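Local atomic coordinates of methyltransferase FkbM (Methylobacillus flagellatus KT, PDB entry 2PY6), a protein that probably acts as a methyltransferase of the FkbM family, transferring methyl groups to an acceptor that remains unspecified. Residues F63-L67 with N142-A146; P34-P39 with Q145-A149; L215-L221 with D403-Y409; Y185-T189 with E207-P211; F23-A27 with I171-Q175. All blocks are in the same frame, centred on the assembly; numbering follows the deposited sequence.

Interaction 1 of 5, residues F63-L67 with N142-A146; sequences FGAHL and NFEQA
E144 OE2 comes to 4.3 Å from F63 CE2 and forms a salt bridge with R401. The other carboxylate oxygen, OE1, forms one with R121. R121 also meets the F63 ring in a cation-pi contact, so one arginine ties both residues together.

The main contact is between F63 and F143. The F63 ring turns its edge to the face of F143, in an edge-to-face pair with planes at 74° and centroids 5.5 Å apart. F63 CB rests over the same ring, off its centre, 3.7 Å from F143 CD1. The F143 ring points across the gap because its CG is anti to the backbone N (chi1 -173°). Its far end is also covered: H66 CB comes to 3.4 Å from F143 CZ. The backbone joins in, with F63 O 3.4 Å from F143 CE1. L67 N lies at the ring edge, near its plane.

A capping box holds the first turn of helix 143-149, next to F143. N142 OD1 accepts from Q145 N at 2.9 Å. In return, N142 N donates to Q145 OE1 at 3.0 Å, on a lone pair in the carbonyl plane.

L67 packs further on strands 54-58 and 114-118. Helix 64-68 follows strand 54-58, and helix 143-149 follows strand 140-142. Both strands run parallel in one sheet. An aromatic cluster of F63, H66 and F143 thus joins the start of helix 64-68, and F63 just before it, to the start of helix 143-149 in a Rossmann-like alpha/beta fold.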
# COMPACT_ATOMS: atom_id res chain seq x y z
N PHE A 63 18.25 -13.49 -1.34
CA PHE A 63 18.75 -14.86 -1.17
C PHE A 63 19.58 -15.03 0.14
O PHE A 63 20.22 -16.05 0.32
CB PHE A 63 19.63 -15.25 -2.39
CG PHE A 63 18.86 -15.58 -3.68
CD1 PHE A 63 17.60 -15.04 -3.98
CD2 PHE A 63 19.47 -16.37 -4.65
CE1 PHE A 63 16.95 -15.35 -5.18
CE2 PHE A 63 18.83 -16.68 -5.85
CZ PHE A 63 17.56 -16.17 -6.11
N GLY A 64 19.58 -14.05 1.05
CA GLY A 64 20.38 -14.14 2.29
C GLY A 64 19.98 -15.27 3.23
O GLY A 64 20.79 -15.71 4.08
N ALA A 65 18.73 -15.73 3.07
CA ALA A 65 18.17 -16.83 3.84
C ALA A 65 18.83 -18.12 3.41
O ALA A 65 18.96 -19.03 4.23
CB ALA A 65 16.65 -16.93 3.63
N HIS A 66 19.26 -18.19 2.15
CA HIS A 66 19.95 -19.37 1.64
C HIS A 66 21.35 -19.53 2.24
O HIS A 66 21.82 -20.66 2.39
CB HIS A 66 20.03 -19.38 0.11
CG HIS A 66 18.70 -19.50 -0.57
ND1 HIS A 66 17.91 -20.63 -0.47
CD2 HIS A 66 18.05 -18.66 -1.42
CE1 HIS A 66 16.82 -20.47 -1.20
NE2 HIS A 66 16.88 -19.28 -1.79
N LEU A 67 22.03 -18.42 2.57
CA LEU A 67 23.34 -18.49 3.22
C LEU A 67 23.22 -18.84 4.72
O LEU A 67 24.05 -19.58 5.26
CB LEU A 67 24.12 -17.17 3.08
CG LEU A 67 25.40 -17.06 3.96
CD1 LEU A 67 26.44 -18.15 3.59
CD2 LEU A 67 26.05 -15.68 3.93
N ASN A 142 27.79 -11.09 -5.14
CA ASN A 142 26.38 -11.46 -5.27
C ASN A 142 26.27 -12.92 -4.73
O ASN A 142 27.31 -13.56 -4.39
CB ASN A 142 25.87 -11.30 -6.70
CG ASN A 142 26.50 -12.26 -7.67
OD1 ASN A 142 26.86 -13.39 -7.34
ND2 ASN A 142 26.60 -11.82 -8.91
N PHE A 143 25.05 -13.45 -4.65
CA PHE A 143 24.84 -14.76 -4.07
C PHE A 143 25.58 -15.92 -4.79
O PHE A 143 26.19 -16.76 -4.13
CB PHE A 143 23.37 -15.07 -3.93
CG PHE A 143 23.11 -16.33 -3.19
CD1 PHE A 143 23.10 -16.34 -1.81
CD2 PHE A 143 22.92 -17.52 -3.88
CE1 PHE A 143 22.89 -17.51 -1.13
CE2 PHE A 143 22.71 -18.68 -3.20
CZ PHE A 143 22.70 -18.68 -1.82
N GLU A 144 25.58 -15.93 -6.11
CA GLU A 144 26.24 -17.02 -6.84
C GLU A 144 27.72 -16.97 -6.60
O GLU A 144 28.35 -18.03 -6.46
CB GLU A 144 25.97 -16.94 -8.35
CG GLU A 144 24.64 -17.48 -8.78
CD GLU A 144 23.44 -16.66 -8.35
OE1 GLU A 144 23.59 -15.43 -8.18
OE2 GLU A 144 22.34 -17.26 -8.21
N GLN A 145 28.28 -15.74 -6.55
CA GLN A 145 29.69 -15.52 -6.22
C GLN A 145 30.00 -15.96 -4.79
O GLN A 145 31.05 -16.56 -4.55
CB GLN A 145 30.09 -14.06 -6.41
CG GLN A 145 30.04 -13.58 -7.90
CD GLN A 145 30.32 -12.09 -8.05
OE1 GLN A 145 29.88 -11.28 -7.24
NE2 GLN A 145 31.05 -11.73 -9.10
N ALA A 146 29.09 -15.67 -3.86
CA ALA A 146 29.26 -16.13 -2.48
C ALA A 146 29.35 -17.67 -2.43
O ALA A 146 30.25 -18.22 -1.78
CB ALA A 146 28.09 -15.69 -1.61

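Interaction 2 of 5, residues P34-P39 with Q145-A149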
# COMPACT_ATOMS: atom_id res chain seq x y z
N PRO A 34 39.09 -22.54 -9.63
CA PRO A 34 37.78 -22.60 -9.00
C PRO A 34 37.25 -21.24 -8.49
O PRO A 34 36.05 -21.08 -8.28
CB PRO A 34 37.97 -23.61 -7.88
CG PRO A 34 39.33 -23.75 -7.67
CD PRO A 34 40.07 -23.34 -8.89
N MSE A 35 38.14 -20.27 -8.32
CA MSE A 35 37.76 -18.93 -7.89
C MSE A 35 37.48 -18.01 -9.10
O MSE A 35 37.24 -16.81 -8.94
CB MSE A 35 38.86 -18.35 -6.99
CG MSE A 35 39.08 -19.17 -5.72
SE MSE A 35 37.44 -19.15 -4.65
CE MSE A 35 37.61 -17.36 -3.81
N PHE A 36 37.45 -18.58 -10.32
CA PHE A 36 37.12 -17.83 -11.50
C PHE A 36 35.81 -17.15 -11.28
O PHE A 36 34.86 -17.76 -10.78
CB PHE A 36 36.98 -18.72 -12.74
CG PHE A 36 36.43 -17.95 -13.96
CD1 PHE A 36 37.23 -17.02 -14.63
CD2 PHE A 36 35.14 -18.16 -14.41
CE1 PHE A 36 36.75 -16.32 -15.72
CE2 PHE A 36 34.67 -17.49 -15.49
CZ PHE A 36 35.47 -16.55 -16.16
N GLY A 37 35.72 -15.88 -11.63
CA GLY A 37 34.45 -15.17 -11.46
C GLY A 37 34.28 -14.50 -10.10
O GLY A 37 33.27 -13.79 -9.87
N ILE A 38 35.24 -14.71 -9.18
CA ILE A 38 35.19 -14.08 -7.88
C ILE A 38 36.03 -12.78 -7.93
O ILE A 38 37.15 -12.79 -8.41
CB ILE A 38 35.67 -15.04 -6.76
CG1 ILE A 38 34.86 -16.35 -6.81
CG2 ILE A 38 35.58 -14.38 -5.39
CD1 ILE A 38 33.33 -16.17 -6.76
N PRO A 39 35.47 -11.65 -7.46
CA PRO A 39 36.26 -10.40 -7.48
C PRO A 39 37.59 -10.52 -6.73
O PRO A 39 37.62 -11.07 -5.64
CB PRO A 39 35.34 -9.39 -6.80
CG PRO A 39 33.98 -9.95 -6.97
CD PRO A 39 34.13 -11.43 -6.92
N GLN A 145 28.28 -15.74 -6.55
CA GLN A 145 29.69 -15.52 -6.22
C GLN A 145 30.00 -15.96 -4.79
O GLN A 145 31.05 -16.56 -4.55
CB GLN A 145 30.09 -14.06 -6.41
CG GLN A 145 30.04 -13.58 -7.90
CD GLN A 145 30.32 -12.09 -8.05
OE1 GLN A 145 29.88 -11.28 -7.24
NE2 GLN A 145 31.05 -11.73 -9.10
N ALA A 146 29.09 -15.67 -3.86
CA ALA A 146 29.26 -16.13 -2.48
C ALA A 146 29.35 -17.67 -2.43
O ALA A 146 30.25 -18.22 -1.78
CB ALA A 146 28.09 -15.69 -1.61
N VAL A 147 28.41 -18.36 -3.10
CA VAL A 147 28.39 -19.83 -3.12
C VAL A 147 29.73 -20.40 -3.61
O VAL A 147 30.27 -21.31 -3.01
CB VAL A 147 27.21 -20.38 -3.94
CG1 VAL A 147 27.32 -21.89 -4.14
CG2 VAL A 147 25.90 -20.04 -3.25
N ARG A 148 30.29 -19.81 -4.67
CA ARG A 148 31.53 -20.26 -5.23
C ARG A 148 32.75 -19.89 -4.39
O ARG A 148 33.64 -20.70 -4.22
CB ARG A 148 31.69 -19.73 -6.66
CG ARG A 148 33.01 -20.17 -7.36
CD ARG A 148 33.01 -19.70 -8.81
NE ARG A 148 32.04 -20.44 -9.61
CZ ARG A 148 31.76 -20.17 -10.87
NH1 ARG A 148 32.40 -19.21 -11.50
NH2 ARG A 148 30.87 -20.91 -11.53
N ALA A 149 32.77 -18.66 -3.87
CA ALA A 149 33.93 -18.14 -3.14
C ALA A 149 34.16 -18.80 -1.80
O ALA A 149 35.29 -18.89 -1.35
CB ALA A 149 33.84 -16.62 -2.97
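F36 and R148 lie side by side and point the same way, with ring and guanidinium planes 29° apart. The bond between them goes to the backbone. R148 NH1 donates to F36 O at 2.9 Å. The acceptor is close to the guanidinium plane, while the donor sits 38° above the carbonyl plane. The same NH1 also bonds L198 O, and NE forms a salt bridge with D162. The aliphatic part of R148 runs along the loop, with CG 3.3 Å from P34 O.

One turn earlier on the helix, Q145 NE2 donates to G37 O at 3.1 Å. This bond is bent, with 136° at the hydrogen. P39 CD packs against the same nitrogen. G37 belongs to a type II beta turn from M35 to I38, closed by a bond from I38 N to M35 O.

Apolar groups meet to one side of the two bonds. I38 CG2 packs on A149 CB at 3.7 Å. Selenomethionine M35 is folded back through its bent chain, so that its CE lies 3.9 Å from A149 CB.

The loop has no polar side chain here. It offers carbonyls to the donors of Q145 and R148, and apolar side chains to A149.

Interaction 3 of 5, residues L215-L221 with D403-Y409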
# COMPACT_ATOMS: atom_id res chain seq x y z
N LEU A 215 5.95 -16.11 -21.15
CA LEU A 215 6.31 -17.51 -21.01
C LEU A 215 5.23 -18.39 -21.63
O LEU A 215 4.08 -18.17 -21.36
CB LEU A 215 6.47 -17.83 -19.51
CG LEU A 215 6.92 -19.21 -19.02
CD1 LEU A 215 8.31 -19.62 -19.47
CD2 LEU A 215 6.86 -19.16 -17.52
N TYR A 216 5.65 -19.33 -22.47
CA TYR A 216 4.87 -20.37 -23.15
C TYR A 216 4.03 -19.94 -24.33
O TYR A 216 4.04 -20.61 -25.34
CB TYR A 216 3.92 -21.16 -22.20
CG TYR A 216 4.54 -21.62 -20.91
CD1 TYR A 216 5.70 -22.39 -20.89
CD2 TYR A 216 3.92 -21.34 -19.70
CE1 TYR A 216 6.25 -22.84 -19.68
CE2 TYR A 216 4.49 -21.76 -18.49
CZ TYR A 216 5.63 -22.50 -18.48
OH TYR A 216 6.17 -22.89 -17.26
N PHE A 217 3.28 -18.83 -24.15
CA PHE A 217 2.27 -18.39 -25.09
C PHE A 217 2.68 -17.26 -26.02
O PHE A 217 2.06 -17.12 -27.08
CB PHE A 217 1.00 -18.02 -24.31
CG PHE A 217 0.44 -19.18 -23.51
CD1 PHE A 217 -0.18 -20.25 -24.16
CD2 PHE A 217 0.59 -19.23 -22.14
CE1 PHE A 217 -0.65 -21.36 -23.45
CE2 PHE A 217 0.12 -20.32 -21.41
CZ PHE A 217 -0.52 -21.39 -22.07
N ARG A 218 3.72 -16.49 -25.63
CA ARG A 218 4.23 -15.36 -26.41
C ARG A 218 5.71 -15.46 -26.64
O ARG A 218 6.35 -14.43 -26.69
CB ARG A 218 3.82 -14.01 -25.74
CG ARG A 218 2.34 -14.08 -25.52
CD ARG A 218 1.49 -12.94 -25.15
NE ARG A 218 1.54 -12.66 -23.76
CZ ARG A 218 0.65 -11.95 -23.07
NH1 ARG A 218 -0.43 -11.41 -23.60
NH2 ARG A 218 0.87 -11.80 -21.79
N SER A 219 6.23 -16.67 -26.91
CA SER A 219 7.67 -16.88 -27.09
C SER A 219 8.29 -16.38 -28.39
O SER A 219 9.52 -16.29 -28.50
CB SER A 219 8.01 -18.38 -27.00
OG SER A 219 7.57 -19.10 -28.14
N GLY A 220 7.45 -16.08 -29.38
CA GLY A 220 7.91 -15.74 -30.70
C GLY A 220 8.17 -16.98 -31.57
O GLY A 220 8.67 -16.86 -32.68
N LEU A 221 7.81 -18.17 -31.10
CA LEU A 221 8.12 -19.41 -31.81
C LEU A 221 6.96 -20.32 -32.15
O LEU A 221 7.05 -21.06 -33.14
CB LEU A 221 9.17 -20.23 -31.00
CG LEU A 221 10.56 -19.64 -30.84
CD1 LEU A 221 11.37 -20.39 -29.79
CD2 LEU A 221 11.28 -19.55 -32.16
N ASP A 403 12.78 -19.89 -15.19
CA ASP A 403 12.01 -19.93 -16.40
C ASP A 403 12.74 -19.79 -17.72
O ASP A 403 12.29 -19.09 -18.63
CB ASP A 403 10.77 -19.02 -16.30
CG ASP A 403 9.83 -19.43 -15.15
OD1 ASP A 403 9.37 -20.62 -15.10
OD2 ASP A 403 9.53 -18.53 -14.34
N THR A 404 13.86 -20.49 -17.80
CA THR A 404 14.50 -20.78 -19.04
C THR A 404 13.59 -21.91 -19.55
O THR A 404 13.30 -22.83 -18.82
CB THR A 404 15.94 -21.27 -18.82
OG1 THR A 404 16.68 -20.25 -18.14
CG2 THR A 404 16.60 -21.58 -20.11
N CYS A 405 13.10 -21.81 -20.78
CA CYS A 405 12.16 -22.75 -21.31
C CYS A 405 12.52 -23.21 -22.71
O CYS A 405 12.80 -22.40 -23.57
CB CYS A 405 10.79 -22.04 -21.37
SG CYS A 405 9.42 -23.10 -21.80
N LEU A 406 12.46 -24.51 -22.94
CA LEU A 406 12.69 -25.11 -24.25
C LEU A 406 11.38 -25.14 -24.99
O LEU A 406 10.35 -25.40 -24.37
CB LEU A 406 13.16 -26.55 -24.13
CG LEU A 406 14.61 -26.79 -23.73
CD1 LEU A 406 14.81 -28.08 -22.98
CD2 LEU A 406 15.49 -26.67 -24.99
N TYR A 407 11.42 -24.87 -26.29
CA TYR A 407 10.26 -24.98 -27.17
C TYR A 407 10.57 -25.98 -28.26
O TYR A 407 11.66 -25.98 -28.81
CB TYR A 407 9.93 -23.64 -27.78
CG TYR A 407 9.53 -22.63 -26.74
CD1 TYR A 407 8.20 -22.54 -26.34
CD2 TYR A 407 10.46 -21.83 -26.11
CE1 TYR A 407 7.82 -21.64 -25.38
CE2 TYR A 407 10.08 -20.93 -25.13
CZ TYR A 407 8.76 -20.85 -24.76
OH TYR A 407 8.33 -19.93 -23.83
N PHE A 408 9.60 -26.85 -28.52
CA PHE A 408 9.70 -27.86 -29.57
C PHE A 408 8.44 -27.70 -30.41
O PHE A 408 7.31 -27.69 -29.88
CB PHE A 408 9.70 -29.26 -28.99
CG PHE A 408 10.89 -29.57 -28.13
CD1 PHE A 408 10.90 -29.22 -26.79
CD2 PHE A 408 11.96 -30.28 -28.65
CE1 PHE A 408 11.99 -29.54 -25.98
CE2 PHE A 408 13.06 -30.58 -27.85
CZ PHE A 408 13.07 -30.20 -26.52
N TYR A 409 8.63 -27.60 -31.71
CA TYR A 409 7.51 -27.44 -32.61
C TYR A 409 7.86 -27.99 -33.97
O TYR A 409 8.91 -28.65 -34.20
CB TYR A 409 7.17 -25.93 -32.70
CG TYR A 409 8.35 -25.10 -33.16
CD1 TYR A 409 9.29 -24.62 -32.25
CD2 TYR A 409 8.53 -24.80 -34.49
CE1 TYR A 409 10.38 -23.89 -32.67
CE2 TYR A 409 9.63 -24.04 -34.92
CZ TYR A 409 10.53 -23.59 -34.00
OH TYR A 409 11.60 -22.84 -34.43
OXT TYR A 409 7.09 -27.70 -34.90
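S219 CB sits over one face of the Y407 ring, in a CH-pi contact 3.4 Å from Y407 CZ. This is the tight part of the contact. At the same, hydroxyl end of that ring, Y216 N donates to Y407 OH at 3.1 Å, and Y216 CA lies near the ring plane. H397 bonds the same hydroxyl weakly. S219 OG takes the position between backbone N and carbonyl carbon (chi1 72°) and accepts from L221 N, making an ST turn.

C405 SG makes a sulfur-aromatic contact at the edge of the Y216 ring, 3.8 Å from CE1.

Packing within the chain is looser at the two ends. L215 crosses D403 at about a right angle, with CD2 3.8 Å from the carboxylate oxygen D403 OD1. L221 CD2 lies 4.0 Å from Y409 OH. L215 and Y409 are partly exposed, though L17 of the second subunit covers L221 and Y409.

Strand 404-408 runs antiparallel to both neighbours in a seven-stranded sheet of order 3-2-1-4-5-7-6, the class I methyltransferase pattern. R218 forms salt bridges with D123 and E203 of the second subunit. Between the two segments themselves, packing outweighs polar bonding: one hydrogen bond crosses, and most of the rest is apolar or aromatic.

Interaction 4 of 5, residues Y185-T189 with E207-P211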
# COMPACT_ATOMS: atom_id res chain seq x y z
N TYR A 185 18.57 -16.44 -32.03
CA TYR A 185 18.25 -15.92 -30.70
C TYR A 185 18.23 -17.03 -29.59
O TYR A 185 18.59 -16.81 -28.43
CB TYR A 185 16.94 -15.08 -30.79
CG TYR A 185 16.55 -14.37 -29.51
CD1 TYR A 185 17.50 -13.83 -28.65
CD2 TYR A 185 15.22 -14.16 -29.21
CE1 TYR A 185 17.14 -13.14 -27.49
CE2 TYR A 185 14.85 -13.47 -28.05
CZ TYR A 185 15.82 -12.97 -27.19
OH TYR A 185 15.46 -12.27 -26.06
N SER A 186 17.83 -18.23 -29.98
CA SER A 186 17.89 -19.38 -29.12
C SER A 186 19.33 -19.71 -28.80
O SER A 186 19.67 -20.04 -27.66
CB SER A 186 17.25 -20.58 -29.79
OG SER A 186 15.85 -20.46 -29.74
N VAL A 187 20.20 -19.64 -29.81
CA VAL A 187 21.62 -19.89 -29.61
C VAL A 187 22.17 -18.82 -28.67
O VAL A 187 22.84 -19.11 -27.68
CB VAL A 187 22.41 -19.92 -30.94
CG1 VAL A 187 23.89 -20.01 -30.68
CG2 VAL A 187 21.94 -21.08 -31.81
N GLN A 188 21.88 -17.56 -28.94
CA GLN A 188 22.37 -16.52 -28.03
C GLN A 188 21.87 -16.77 -26.59
O GLN A 188 22.61 -16.64 -25.60
CB GLN A 188 21.97 -15.14 -28.52
CG GLN A 188 22.83 -14.00 -27.89
CD GLN A 188 22.22 -12.63 -28.11
OE1 GLN A 188 20.98 -12.48 -28.20
NE2 GLN A 188 23.07 -11.61 -28.21
N THR A 189 20.60 -17.15 -26.48
CA THR A 189 20.01 -17.44 -25.18
C THR A 189 20.75 -18.59 -24.51
O THR A 189 21.10 -18.49 -23.32
CB THR A 189 18.53 -17.73 -25.32
OG1 THR A 189 17.87 -16.57 -25.83
CG2 THR A 189 17.93 -18.14 -23.98
N GLU A 207 20.76 -9.75 -21.07
CA GLU A 207 20.95 -9.48 -22.49
C GLU A 207 19.93 -10.19 -23.36
O GLU A 207 19.64 -9.75 -24.46
CB GLU A 207 22.36 -9.94 -22.96
CG GLU A 207 23.53 -9.16 -22.45
CD GLU A 207 23.71 -7.75 -23.02
OE1 GLU A 207 22.93 -7.23 -23.85
OE2 GLU A 207 24.67 -7.14 -22.57
N VAL A 208 19.40 -11.30 -22.87
CA VAL A 208 18.48 -12.12 -23.67
C VAL A 208 17.05 -12.29 -23.11
O VAL A 208 16.16 -12.71 -23.82
CB VAL A 208 19.07 -13.55 -23.88
CG1 VAL A 208 20.41 -13.47 -24.61
CG2 VAL A 208 19.23 -14.32 -22.53
N GLU A 209 16.85 -11.99 -21.83
CA GLU A 209 15.59 -12.23 -21.17
C GLU A 209 14.36 -11.58 -21.84
O GLU A 209 14.43 -10.51 -22.42
CB GLU A 209 15.64 -11.75 -19.72
CG GLU A 209 15.42 -10.24 -19.53
CD GLU A 209 15.50 -9.77 -18.08
OE1 GLU A 209 16.59 -9.59 -17.61
OE2 GLU A 209 14.45 -9.54 -17.44
N ARG A 210 13.23 -12.26 -21.69
CA ARG A 210 11.94 -11.79 -22.14
C ARG A 210 11.10 -11.69 -20.89
O ARG A 210 11.49 -12.23 -19.85
CB ARG A 210 11.40 -12.74 -23.19
CG ARG A 210 12.40 -12.83 -24.38
CD ARG A 210 11.82 -12.91 -25.75
NE ARG A 210 10.63 -12.07 -25.86
CZ ARG A 210 9.42 -12.51 -26.12
NH1 ARG A 210 9.19 -13.77 -26.52
NH2 ARG A 210 8.41 -11.66 -26.09
N PRO A 211 9.99 -10.94 -20.94
CA PRO A 211 9.15 -10.86 -19.75
C PRO A 211 8.51 -12.20 -19.33
O PRO A 211 8.28 -13.10 -20.17
CB PRO A 211 8.03 -9.89 -20.17
CG PRO A 211 8.59 -9.12 -21.30
CD PRO A 211 9.44 -10.12 -22.03
O HOH W 1 15.77 -15.60 -24.21
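Y185 extends its ring from helix 184-199 to V208, with CG anti to the backbone N (chi1 -175°). That torsion carries the hydroxyl to the end of the neighbouring helix. Y185 OH donates to V208 O at a modelled 2.4 Å. This is very short, so the exact length is doubtful. The ring flank also touches V208, with CE1 4.1 Å from CB.

A second link to the same carbonyl goes through water. The water donates to V208 O at 2.9 Å and to T189 OG1 at 2.8 Å. T189 OG1 lies beside its own backbone N (chi1 -62°) and donates back to Y185 O at 2.7 Å. T189 N binds the same oxygen from the opposite face, a double hold on Y185 O within one helical turn.

The contact joins helix 184-199 to the end of helix 203-208, next to strand 392-396 at the edge of the methyltransferase sheet. R210 has a backbone bond with H396 of that strand.

V208 wedges its CG1 against Q188, 3.8 Å from OE1. The extended Q188 chain sends NE2 on to P16 O and to G220 O of the second subunit. Bent at chi2 and chi3, R210 lays CD at the edge of the Y185 ring, 3.8 Å from CE2, while its NE bonds E209 O of the second subunit.

Interaction 5 of 5, residues F23-A27 with I171-Q175; sequences FLAAA and IPAFQ
I171 projects between F23 and A27, joining two nearly antiparallel helices. The motif is a helix pair: helix 19-32 near the N-terminus of the modelled chain, and helix 171-180. The axes of the short segments run at 168° to each other and approach to 12.0 Å. At that spacing the side chains, not the backbones, bridge the gap.

Aliphatic packing comes first. I171 CD1 touches A27 CB at 3.5 Å. I171 CG2 meets L24 CD2 at 3.8 Å. Both branches also touch the F23 ring. With chi1 -62°, CG1 lies beside the backbone N and carries CD1 to A27, while CG2, anti to that N, faces L24.

Aromatic packing is centred on F23. Its ring and I171 come from opposite directions. The F174 side chain crosses that of F23 at about a right angle, with F174 CB 4.1 Å from F23 CZ. The F174 ring itself leads away, to L377 of helix 375-386 and L194 of helix 184-199. F23 also meets the Y191 ring and packs on L194, N195 and L198. Helix 184-199 therefore covers residues of both segments.

Contacts with a polar side chain are few, and no hydrogen bond crosses between the segments. Q175 lies extended beyond CG. Its CG sits at the edge of the F23 ring, near the ring plane, 4.2 Å from CE2. The Q175 side chain crosses that of L24 at about a right angle, and NE2 lies 3.5 Å from L24 CD2.

The closest approach of all is between F23 CZ and I171 CD1, at 3.3 Å.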
# COMPACT_ATOMS: atom_id res chain seq x y z
N PHE A 23 31.81 -18.11 -23.87
CA PHE A 23 31.45 -19.41 -23.26
C PHE A 23 32.66 -20.34 -23.12
O PHE A 23 32.91 -20.89 -22.03
CB PHE A 23 30.31 -20.09 -24.07
CG PHE A 23 30.13 -21.58 -23.81
CD1 PHE A 23 29.62 -22.04 -22.60
CD2 PHE A 23 30.45 -22.52 -24.79
CE1 PHE A 23 29.42 -23.40 -22.36
CE2 PHE A 23 30.24 -23.87 -24.57
CZ PHE A 23 29.72 -24.32 -23.36
N LEU A 24 33.40 -20.49 -24.20
CA LEU A 24 34.56 -21.37 -24.23
C LEU A 24 35.67 -20.84 -23.35
O LEU A 24 36.29 -21.59 -22.62
CB LEU A 24 35.03 -21.55 -25.67
CG LEU A 24 34.07 -22.30 -26.58
CD1 LEU A 24 34.61 -22.39 -28.03
CD2 LEU A 24 33.79 -23.68 -26.04
N ALA A 25 35.92 -19.54 -23.42
CA ALA A 25 36.92 -18.88 -22.57
C ALA A 25 36.57 -18.99 -21.09
O ALA A 25 37.44 -19.21 -20.26
CB ALA A 25 37.04 -17.39 -22.94
N ALA A 26 35.30 -18.82 -20.74
CA ALA A 26 34.90 -18.93 -19.34
C ALA A 26 35.05 -20.37 -18.83
O ALA A 26 35.47 -20.61 -17.71
CB ALA A 26 33.50 -18.46 -19.17
N ALA A 27 34.71 -21.34 -19.67
CA ALA A 27 34.80 -22.73 -19.29
C ALA A 27 36.26 -23.14 -19.09
O ALA A 27 36.58 -23.91 -18.18
CB ALA A 27 34.14 -23.58 -20.35
N ILE A 171 30.98 -29.53 -22.20
CA ILE A 171 31.16 -28.54 -23.27
C ILE A 171 30.75 -29.04 -24.68
O ILE A 171 29.91 -28.40 -25.30
CB ILE A 171 32.60 -27.88 -23.29
CG1 ILE A 171 32.91 -27.10 -21.99
CG2 ILE A 171 32.77 -27.01 -24.48
CD1 ILE A 171 31.88 -26.04 -21.53
N PRO A 172 31.33 -30.12 -25.19
CA PRO A 172 30.88 -30.53 -26.54
C PRO A 172 29.40 -30.79 -26.68
O PRO A 172 28.82 -30.41 -27.71
CB PRO A 172 31.72 -31.79 -26.83
CG PRO A 172 32.98 -31.58 -26.02
CD PRO A 172 32.45 -30.99 -24.73
N ALA A 173 28.77 -31.39 -25.68
CA ALA A 173 27.33 -31.65 -25.74
C ALA A 173 26.54 -30.32 -25.82
O ALA A 173 25.53 -30.21 -26.54
CB ALA A 173 26.89 -32.45 -24.56
N PHE A 174 26.97 -29.31 -25.07
CA PHE A 174 26.34 -27.99 -25.21
C PHE A 174 26.59 -27.35 -26.59
O PHE A 174 25.71 -26.68 -27.11
CB PHE A 174 26.75 -27.04 -24.08
CG PHE A 174 26.06 -27.34 -22.77
CD1 PHE A 174 24.70 -27.24 -22.67
CD2 PHE A 174 26.80 -27.63 -21.64
CE1 PHE A 174 24.07 -27.49 -21.48
CE2 PHE A 174 26.18 -27.88 -20.46
CZ PHE A 174 24.81 -27.82 -20.38
N GLN A 175 27.77 -27.52 -27.16
CA GLN A 175 28.05 -27.01 -28.51
C GLN A 175 27.16 -27.71 -29.54
O GLN A 175 26.70 -27.09 -30.50
CB GLN A 175 29.52 -27.20 -28.86
CG GLN A 175 30.44 -26.40 -27.96
CD GLN A 175 31.88 -26.52 -28.36
OE1 GLN A 175 32.48 -27.61 -28.30
NE2 GLN A 175 32.47 -25.40 -28.76

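How the interactions relate
Interactions 1 and 2 share helix 143-149, and their centres are 11 Å apart. Interaction 2 touches interaction 5 through F36 CE2, 3.9 Å from A26 O. Both 1 and 2 are nested in the chain loop that interaction 5 closes. Interactions 3 and 4 form a second group, also with centres 11 Å apart. R210 NH1 joins them by a probable hydrogen bond to R218 O at 2.9 Å, and both touch the second subunit. Interactions 1 and 3 lie on opposite sides of the chain's centre, about 29 Å apart between centres. Ethanediol molecules, probably from crystallisation, lie near E144, R148 and Q188.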